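Local coordinates for glycoside hydrolase family 81 (Clostridium thermocellum, PDB 6FOP), which probably hydrolyses internal beta-1,3-glucosidic bonds in laminarin and related beta-1,3-glucans as part of the cellulosome, at residues 107-112 / 457-462. Residues are numbered along the deposited sequence; the frame is centred on the assembly and turned at random.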
loop_
_atom_site.group_PDB
_atom_site.type_symbol
_atom_site.label_atom_id
_atom_site.label_comp_id
_atom_site.label_asym_id
_atom_site.label_seq_id
_atom_site.Cartn_x
_atom_site.Cartn_y
_atom_site.Cartn_z
ATOM N N ILE A 107 9.463 2.080 -15.660
ATOM C CA ILE A 107 8.531 2.245 -14.544
ATOM C C ILE A 107 9.330 2.841 -13.411
ATOM O O ILE A 107 10.321 2.253 -12.957
ATOM C CB ILE A 107 7.847 0.939 -14.142
ATOM C CG1 ILE A 107 7.022 0.375 -15.305
ATOM C CG2 ILE A 107 6.959 1.194 -12.929
ATOM C CD1 ILE A 107 6.506 -1.044 -15.093
ATOM N N SER A 108 8.938 4.031 -12.986
ATOM C CA SER A 108 9.555 4.682 -11.837
ATOM C C SER A 108 8.589 4.693 -10.645
ATOM O O SER A 108 7.573 3.984 -10.653
ATOM C CB SER A 108 10.092 6.066 -12.223
ATOM O OG SER A 108 9.052 6.878 -12.708
ATOM N N ASP A 109 8.873 5.496 -9.627
ATOM C CA ASP A 109 8.123 5.319 -8.379
ATOM C C ASP A 109 6.691 5.806 -8.459
ATOM O O ASP A 109 5.849 5.356 -7.689
ATOM C CB ASP A 109 8.871 5.990 -7.212
ATOM C CG ASP A 109 10.201 5.277 -6.849
ATOM O OD1 ASP A 109 10.532 4.228 -7.414
ATOM O OD2 ASP A 109 10.897 5.804 -5.996
ATOM N N PHE A 110 6.408 6.740 -9.376
ATOM C CA PHE A 110 5.044 7.204 -9.624
ATOM C C PHE A 110 4.805 7.637 -11.072
ATOM O O PHE A 110 3.928 8.469 -11.345
ATOM C CB PHE A 110 4.580 8.266 -8.591
ATOM C CG PHE A 110 5.559 9.357 -8.244
ATOM C CD1 PHE A 110 6.557 9.144 -7.272
ATOM C CD2 PHE A 110 5.393 10.646 -8.740
ATOM C CE1 PHE A 110 7.398 10.164 -6.888
ATOM C CE2 PHE A 110 6.248 11.673 -8.352
ATOM C CZ PHE A 110 7.272 11.420 -7.450
ATOM N N ALA A 111 5.482 6.971 -12.007
ATOM C CA ALA A 111 5.239 7.196 -13.423
ATOM C C ALA A 111 5.550 5.932 -14.205
ATOM O O ALA A 111 6.270 5.036 -13.731
ATOM C CB ALA A 111 6.026 8.408 -13.943
ATOM N N VAL A 112 5.072 5.913 -15.444
ATOM C CA VAL A 112 5.365 4.833 -16.400
ATOM C C VAL A 112 5.538 5.439 -17.789
ATOM O O VAL A 112 4.777 6.327 -18.170
ATOM C CB VAL A 112 4.264 3.748 -16.410
ATOM C CG1 VAL A 112 2.878 4.324 -16.687
ATOM C CG2 VAL A 112 4.580 2.613 -17.362
ATOM N N TRP A 457 14.015 -2.677 -1.057
ATOM C CA TRP A 457 14.456 -1.286 -0.831
ATOM C C TRP A 457 15.691 -0.926 -1.676
ATOM O O TRP A 457 16.094 0.232 -1.683
ATOM C CB TRP A 457 14.792 -1.090 0.656
ATOM C CG TRP A 457 15.957 -1.931 1.097
ATOM C CD1 TRP A 457 17.258 -1.554 1.111
ATOM C CD2 TRP A 457 15.929 -3.292 1.511
ATOM N NE1 TRP A 457 18.053 -2.572 1.536
ATOM C CE2 TRP A 457 17.265 -3.666 1.784
ATOM C CE3 TRP A 457 14.903 -4.237 1.714
ATOM C CZ2 TRP A 457 17.604 -4.942 2.228
ATOM C CZ3 TRP A 457 15.247 -5.498 2.132
ATOM C CH2 TRP A 457 16.584 -5.838 2.395
ATOM N N ASP A 458 16.316 -1.922 -2.298
ATOM C CA ASP A 458 17.615 -1.753 -2.949
ATOM C C ASP A 458 17.412 -1.750 -4.471
ATOM O O ASP A 458 17.184 -2.794 -5.100
ATOM C CB ASP A 458 18.548 -2.870 -2.525
ATOM C CG ASP A 458 19.939 -2.736 -3.132
ATOM O OD1 ASP A 458 20.183 -1.850 -3.997
ATOM O OD2 ASP A 458 20.819 -3.520 -2.735
ATOM N N ARG A 459 17.528 -0.558 -5.042
ATOM C CA ARG A 459 17.275 -0.368 -6.469
ATOM C C ARG A 459 18.320 -1.061 -7.329
ATOM O O ARG A 459 18.097 -1.252 -8.523
ATOM C CB ARG A 459 17.259 1.110 -6.817
ATOM C CG ARG A 459 16.207 1.913 -6.090
ATOM C CD ARG A 459 16.333 3.391 -6.420
ATOM N NE ARG A 459 15.466 4.232 -5.592
ATOM C CZ ARG A 459 14.179 4.402 -5.819
ATOM N NH1 ARG A 459 13.581 3.747 -6.831
ATOM N NH2 ARG A 459 13.466 5.203 -5.027
ATOM N N ASN A 460 19.460 -1.413 -6.740
ATOM C CA ASN A 460 20.511 -2.104 -7.482
ATOM C C ASN A 460 20.399 -3.623 -7.399
ATOM O O ASN A 460 21.134 -4.314 -8.082
ATOM C CB ASN A 460 21.891 -1.656 -7.000
ATOM C CG ASN A 460 22.175 -0.197 -7.320
ATOM O OD1 ASN A 460 22.710 0.532 -6.493
ATOM N ND2 ASN A 460 21.790 0.237 -8.516
ATOM N N ASP A 461 19.452 -4.129 -6.602
ATOM C CA ASP A 461 19.229 -5.567 -6.508
ATOM C C ASP A 461 18.132 -5.896 -7.508
ATOM O O ASP A 461 16.935 -5.690 -7.216
ATOM C CB ASP A 461 18.821 -5.974 -5.099
ATOM C CG ASP A 461 18.532 -7.460 -4.983
ATOM O OD1 ASP A 461 18.571 -8.230 -5.970
ATOM O OD2 ASP A 461 18.261 -7.871 -3.859
ATOM N N THR A 462 18.540 -6.416 -8.657
ATOM C CA THR A 462 17.647 -6.633 -9.792
ATOM C C THR A 462 16.809 -7.899 -9.713
ATOM O O THR A 462 16.007 -8.166 -10.611
ATOM C CB THR A 462 18.456 -6.687 -11.115
ATOM O OG1 THR A 462 19.381 -7.786 -11.064
ATOM C CG2 THR A 462 19.219 -5.410 -11.337
#
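D109 and R459 join two turns of the chain, one on each side of the contact. D109 lies in the hairpin connection between the antiparallel strands 103-107 and 111-118. The backbone bond from S108 N to A111 O, 2.9 Å, closes this tight connection. R459 sits in a type I beta turn from D458 to D461, in the loop that follows helix 440-455. D461 N bonds to D458 O at 3.0 Å. D458 OD1 also accepts from N460 N at 2.9 Å, which makes an Asx turn at the same place. The contact thus ties a sheet of the beta-rich N-terminal part to a loop of the helical family 81 C-terminal domain.

The whole contact is one bidentate salt bridge. The two side chains reach toward each other from their turns. R459 is extended from CG to NE, which carries its guanidinium across to the hairpin. Its NH1 and NH2 each take one carboxylate oxygen of D109. The two planes are nearly coplanar, 22° apart, and both oxygens use their syn lone pairs. This pairing helps to hold both flat groups in one orientation.

D109 is buried, while R459 is exposed overall. D109 OD2 also accepts from V230 N of strand 223-235, so two donors hold that oxygen. F466 makes a cation-pi contact with R459 and also touches the D109 side chain. An acetate ion, probably from the crystallisation liquor, lies close to D109. The shorter of the two bonds runs from R459 NH2 to D109 OD2, 2.8 Å. The bond from R459 NH1 to D109 OD1 is longer, 3.1 Å, but almost straight, at 178°.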